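Local structure of benzoylformate decarboxylase (Mycobacterium smegmatis, 4Q9D) at residues Phe193-Arg196 with Ile197-Ala200; Ala219-Glu222 with Phe223-Leu227. The protein belongs to the thiamine pyrophosphate enzyme family and carries a magnesium ion in this structure, within an assembly of four chains. All coordinates share one frame; numbering follows the deposited sequence.

Interaction 1: residues Phe193-Arg196 with Ile197-Ala200; sequences FAER and INAA
Glu-195 and Asn-198, three residues apart, meet loosely through their polar ends, Glu-195 OE1 lying 4.0 Å from Asn-198 ND2. The carboxylate and amide planes stand 81° apart. In Asn-198, CG is anti to the carbonyl carbon (chi1 -75°), which sets the amide back along the helix, where CG comes within 3.3 Å of Ala-194 O. Ala-194 O already accepts from Asn-198 N at 2.9 Å, while the side-chain OD1 of Asn-198 accepts a hydrogen bond from Asp-330 N. This is the last stretch of helix 187-199, which packs on the six-stranded parallel sheet of the Rossmann-like central domain. Ile-197 faces the sheet side, against Leu-269, Val-271 and Leu-296, and its CG1 passes 3.2 Å from Phe-193 O, the acceptor for Ile-197 N. Arg-196 has CG anti to the backbone N, and a bend at chi2 (70°) turns the chain along the helix toward its C-terminal end. Arg-196 NH1 lies 3.9 Å from Ala-200 N, a packing approach of two donors at the guanidinium edge, in its plane, while Arg-196 NH2 forms a salt bridge with Asp-294 OD2. Ala-199 N donates to Glu-195 O at 3.2 Å.

Interaction 2: residues Ala219-Glu222 with Phe223-Leu227; sequences AGIE and FAEKL
Ala-224 CB lies 3.2 Å from Gly-220 O on the buried side of helix 217-227, an amphipathic helix of the Rossmann-like central domain of the thiamine pyrophosphate enzyme family, which is built on a six-stranded parallel sheet. The backbone N of Ala-224 donates to the same Gly-220 oxygen at 2.8 Å. Packing is tight here: Ala-224 is buried against Leu-205 of strand 203-207 and Phe-242, and beside it Phe-223, with CG anti to the backbone N (chi1 179°), carries its ring away from the preceding turn and packs between strand 203-207 and helix 318-328, on Leu-205, Leu-322 and Leu-325. Lys-226, on the flank, reaches with an extended chain to helix 318-328, where NZ bonds Thr-326 O; its backbone N donates to Glu-222 O. The outer side is looser. Glu-222 is exposed, and of its side chain CB comes 3.2 Å from Phe-223 N while the extended chain leads away. Ile-221, at the border of this side, and the exposed Glu-225 lie alongside each other and point the same way, four residues apart. The Glu-225 carboxylate is bound through OE2 by His-246 NE2, and Glu-225 OE2 also lies 3.6 Å from the methyl CG2 of Ile-221.

Interaction 1 comes first along the chain, at the end of helix 187-199; strand 203-207 and the short helix 209-213 then lead to helix 217-227, which holds interaction 2. Both belong to the central domain, with centres about 15 Å apart. Its parallel sheet has the order 249-252, 231-233, 203-207, 269-273, 294-299, 312-315: interaction 1 packs on strands 269-273 and 294-299, interaction 2 on the neighbouring strand 203-207. Helix 318-328 and the following Ile-329 touch both. The two contacts also meet directly, Ile-197 CG2 packing on Leu-227 CD1 at 3.8 Å, so the C-terminal ends of their helices share one hydrophobic layer.

Interaction 1: residues Phe193-Arg196 with Ile197-Ala200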
ATOM      1  N   PHE B 193      -4.095  19.084  33.521  1.00 25.59           N
ATOM      2  CA  PHE B 193      -5.503  18.807  33.227  1.00 32.17           C
ATOM      3  C   PHE B 193      -6.350  18.905  34.509  1.00 29.22           C
ATOM      4  O   PHE B 193      -7.470  19.429  34.501  1.00 29.89           O
ATOM      5  CB  PHE B 193      -5.692  17.421  32.567  1.00 22.04           C
ATOM      6  CG  PHE B 193      -5.426  17.388  31.048  1.00 28.96           C
ATOM      7  CD1 PHE B 193      -4.609  18.332  30.432  1.00 20.07           C
ATOM      8  CD2 PHE B 193      -6.012  16.395  30.249  1.00 21.35           C
ATOM      9  CE1 PHE B 193      -4.363  18.294  29.040  1.00 26.34           C
ATOM     10  CE2 PHE B 193      -5.777  16.336  28.841  1.00 24.61           C
ATOM     11  CZ  PHE B 193      -4.949  17.282  28.236  1.00 24.86           C
ATOM     12  N   ALA B 194      -5.825  18.351  35.596  1.00 25.97           N
ATOM     13  CA  ALA B 194      -6.516  18.379  36.881  1.00 28.97           C
ATOM     14  C   ALA B 194      -6.749  19.812  37.337  1.00 29.48           C
ATOM     15  O   ALA B 194      -7.804  20.129  37.871  1.00 31.95           O
ATOM     16  CB  ALA B 194      -5.724  17.619  37.942  1.00 28.28           C
ATOM     17  N   GLU B 195      -5.762  20.674  37.132  1.00 26.68           N
ATOM     18  CA  GLU B 195      -5.915  22.069  37.495  1.00 33.73           C
ATOM     19  C   GLU B 195      -7.037  22.700  36.679  1.00 43.15           C
ATOM     20  O   GLU B 195      -7.802  23.502  37.197  1.00 30.28           O
ATOM     21  CB  GLU B 195      -4.612  22.853  37.286  1.00 32.69           C
ATOM     22  CG  GLU B 195      -3.594  22.728  38.414  1.00 55.95           C
ATOM     23  CD  GLU B 195      -4.161  23.144  39.783  1.00 78.37           C
ATOM     24  OE1 GLU B 195      -5.041  24.045  39.847  1.00 73.89           O
ATOM     25  OE2 GLU B 195      -3.734  22.551  40.802  1.00 75.07           O
ATOM     26  N   ARG B 196      -7.128  22.350  35.399  1.00 32.18           N
ATOM     27  CA  ARG B 196      -8.147  22.944  34.536  1.00 28.57           C
ATOM     28  C   ARG B 196      -9.537  22.456  34.992  1.00 25.30           C
ATOM     29  O   ARG B 196     -10.527  23.187  34.940  1.00 30.90           O
ATOM     30  CB  ARG B 196      -7.900  22.556  33.075  1.00 28.67           C
ATOM     31  CG  ARG B 196      -9.042  22.945  32.116  1.00 29.81           C
ATOM     32  CD  ARG B 196      -9.080  24.463  31.943  1.00 33.94           C
ATOM     33  NE  ARG B 196     -10.222  24.949  31.178  1.00 28.60           N
ATOM     34  CZ  ARG B 196     -11.422  25.169  31.704  1.00 39.50           C
ATOM     35  NH1 ARG B 196     -11.627  24.925  33.001  1.00 27.61           N
ATOM     36  NH2 ARG B 196     -12.411  25.636  30.937  1.00 34.43           N
ATOM     37  N   ILE B 197      -9.590  21.210  35.428  1.00 25.72           N
ATOM     38  CA  ILE B 197     -10.820  20.605  35.915  1.00 26.46           C
ATOM     39  C   ILE B 197     -11.245  21.295  37.227  1.00 37.08           C
ATOM     40  O   ILE B 197     -12.416  21.577  37.420  1.00 35.42           O
ATOM     41  CB  ILE B 197     -10.636  19.081  36.099  1.00 26.01           C
ATOM     42  CG1 ILE B 197     -10.523  18.367  34.723  1.00 24.57           C
ATOM     43  CG2 ILE B 197     -11.776  18.450  36.952  1.00 29.29           C
ATOM     44  CD1 ILE B 197     -10.097  16.900  34.884  1.00 21.73           C
ATOM     45  N   ASN B 198     -10.291  21.577  38.114  1.00 27.64           N
ATOM     46  CA  ASN B 198     -10.607  22.214  39.389  1.00 39.57           C
ATOM     47  C   ASN B 198     -11.223  23.579  39.157  1.00 34.90           C
ATOM     48  O   ASN B 198     -12.059  24.030  39.929  1.00 37.02           O
ATOM     49  CB  ASN B 198      -9.350  22.421  40.214  1.00 33.24           C
ATOM     50  CG  ASN B 198      -8.830  21.159  40.819  1.00 33.06           C
ATOM     51  OD1 ASN B 198      -9.557  20.173  41.017  1.00 34.20           O
ATOM     52  ND2 ASN B 198      -7.546  21.184  41.149  1.00 35.52           N
ATOM     53  N   ALA B 199     -10.809  24.222  38.067  1.00 32.97           N
ATOM     54  CA  ALA B 199     -11.255  25.568  37.750  1.00 31.17           C
ATOM     55  C   ALA B 199     -12.626  25.619  37.099  1.00 35.80           C
ATOM     56  O   ALA B 199     -13.216  26.689  37.017  1.00 38.58           O
ATOM     57  CB  ALA B 199     -10.246  26.252  36.850  1.00 29.79           C
ATOM     58  N   ALA B 200     -13.121  24.494  36.585  1.00 33.17           N
ATOM     59  CA  ALA B 200     -14.416  24.515  35.910  1.00 34.79           C
ATOM     60  C   ALA B 200     -15.549  24.837  36.891  1.00 30.99           C
ATOM     61  O   ALA B 200     -15.542  24.381  38.030  1.00 36.02           O
ATOM     62  CB  ALA B 200     -14.693  23.171  35.225  1.00 28.23           C
TER

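Interaction 2: residues Ala219-Glu222 with Phe223-Leu227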
ATOM      1  N   ALA B 219     -12.747   2.594  38.938  1.00 25.93           N
ATOM      2  CA  ALA B 219     -11.995   3.838  38.970  1.00 26.32           C
ATOM      3  C   ALA B 219     -12.789   4.950  38.323  1.00 21.03           C
ATOM      4  O   ALA B 219     -12.680   6.104  38.728  1.00 27.98           O
ATOM      5  CB  ALA B 219     -10.628   3.697  38.280  1.00 26.64           C
ATOM      6  N   GLY B 220     -13.578   4.629  37.304  1.00 25.64           N
ATOM      7  CA  GLY B 220     -14.378   5.664  36.651  1.00 21.54           C
ATOM      8  C   GLY B 220     -15.461   6.169  37.617  1.00 26.28           C
ATOM      9  O   GLY B 220     -15.736   7.368  37.735  1.00 26.79           O
ATOM     10  N   ILE B 221     -16.086   5.238  38.317  1.00 24.76           N
ATOM     11  CA  ILE B 221     -17.113   5.587  39.304  1.00 28.42           C
ATOM     12  C   ILE B 221     -16.544   6.462  40.425  1.00 30.08           C
ATOM     13  O   ILE B 221     -17.112   7.494  40.783  1.00 30.75           O
ATOM     14  CB  ILE B 221     -17.706   4.323  39.921  1.00 28.04           C
ATOM     15  CG1 ILE B 221     -18.623   3.629  38.905  1.00 25.09           C
ATOM     16  CG2 ILE B 221     -18.478   4.662  41.235  1.00 31.43           C
ATOM     17  CD1 ILE B 221     -18.975   2.203  39.328  1.00 24.50           C
ATOM     18  N   GLU B 222     -15.396   6.056  40.955  1.00 28.77           N
ATOM     19  CA  GLU B 222     -14.750   6.804  42.022  1.00 28.39           C
ATOM     20  C   GLU B 222     -14.404   8.229  41.583  1.00 29.82           C
ATOM     21  O   GLU B 222     -14.645   9.202  42.310  1.00 32.99           O
ATOM     22  CB  GLU B 222     -13.499   6.057  42.507  1.00 23.90           C
ATOM     23  CG  GLU B 222     -12.837   6.727  43.710  1.00 34.66           C
ATOM     24  CD  GLU B 222     -11.541   6.046  44.126  1.00 45.78           C
ATOM     25  OE1 GLU B 222     -10.944   5.323  43.296  1.00 53.55           O
ATOM     26  OE2 GLU B 222     -11.119   6.240  45.281  1.00 50.25           O
ATOM     27  N   PHE B 223     -13.863   8.371  40.379  1.00 26.83           N
ATOM     28  CA  PHE B 223     -13.603   9.708  39.859  1.00 30.03           C
ATOM     29  C   PHE B 223     -14.895  10.497  39.636  1.00 26.68           C
ATOM     30  O   PHE B 223     -14.985  11.675  39.967  1.00 25.63           O
ATOM     31  CB  PHE B 223     -12.789   9.668  38.559  1.00 24.22           C
ATOM     32  CG  PHE B 223     -12.518  11.038  37.991  1.00 25.51           C
ATOM     33  CD1 PHE B 223     -11.595  11.882  38.589  1.00 24.17           C
ATOM     34  CD2 PHE B 223     -13.195  11.483  36.876  1.00 24.26           C
ATOM     35  CE1 PHE B 223     -11.353  13.152  38.075  1.00 22.59           C
ATOM     36  CE2 PHE B 223     -12.945  12.726  36.352  1.00 25.31           C
ATOM     37  CZ  PHE B 223     -12.032  13.573  36.965  1.00 29.39           C
ATOM     38  N   ALA B 224     -15.885   9.855  39.034  1.00 25.06           N
ATOM     39  CA  ALA B 224     -17.109  10.556  38.682  1.00 31.64           C
ATOM     40  C   ALA B 224     -17.792  11.055  39.958  1.00 35.55           C
ATOM     41  O   ALA B 224     -18.330  12.165  39.991  1.00 29.64           O
ATOM     42  CB  ALA B 224     -18.050   9.633  37.902  1.00 20.58           C
ATOM     43  N   GLU B 225     -17.755  10.235  41.008  1.00 30.70           N
ATOM     44  CA  GLU B 225     -18.411  10.605  42.277  1.00 33.39           C
ATOM     45  C   GLU B 225     -17.712  11.766  43.000  1.00 35.30           C
ATOM     46  O   GLU B 225     -18.368  12.670  43.497  1.00 35.12           O
ATOM     47  CB  GLU B 225     -18.567   9.390  43.189  1.00 27.33           C
ATOM     48  CG  GLU B 225     -19.656   8.431  42.687  1.00 33.07           C
ATOM     49  CD  GLU B 225     -19.826   7.239  43.607  1.00 29.10           C
ATOM     50  OE1 GLU B 225     -19.027   7.146  44.555  1.00 37.30           O
ATOM     51  OE2 GLU B 225     -20.733   6.395  43.375  1.00 29.16           O
ATOM     52  N   LYS B 226     -16.385  11.773  43.006  1.00 34.02           N
ATOM     53  CA  LYS B 226     -15.666  12.935  43.504  1.00 26.90           C
ATOM     54  C   LYS B 226     -15.940  14.197  42.704  1.00 33.57           C
ATOM     55  O   LYS B 226     -16.161  15.264  43.270  1.00 36.17           O
ATOM     56  CB  LYS B 226     -14.170  12.686  43.551  1.00 34.07           C
ATOM     57  CG  LYS B 226     -13.415  13.851  44.188  1.00 29.51           C
ATOM     58  CD  LYS B 226     -12.006  13.396  44.542  1.00 34.27           C
ATOM     59  CE  LYS B 226     -11.193  14.525  45.196  1.00 36.42           C
ATOM     60  NZ  LYS B 226      -9.874  14.014  45.635  1.00 32.68           N
ATOM     61  N   LEU B 227     -15.885  14.102  41.387  1.00 28.62           N
ATOM     62  CA  LEU B 227     -16.097  15.295  40.577  1.00 32.28           C
ATOM     63  C   LEU B 227     -17.540  15.832  40.697  1.00 27.28           C
ATOM     64  O   LEU B 227     -17.757  17.038  40.683  1.00 32.41           O
ATOM     65  CB  LEU B 227     -15.755  15.014  39.122  1.00 23.74           C
ATOM     66  CG  LEU B 227     -15.969  16.175  38.159  1.00 31.18           C
ATOM     67  CD1 LEU B 227     -15.093  17.349  38.562  1.00 30.11           C
ATOM     68  CD2 LEU B 227     -15.695  15.738  36.707  1.00 28.42           C
TER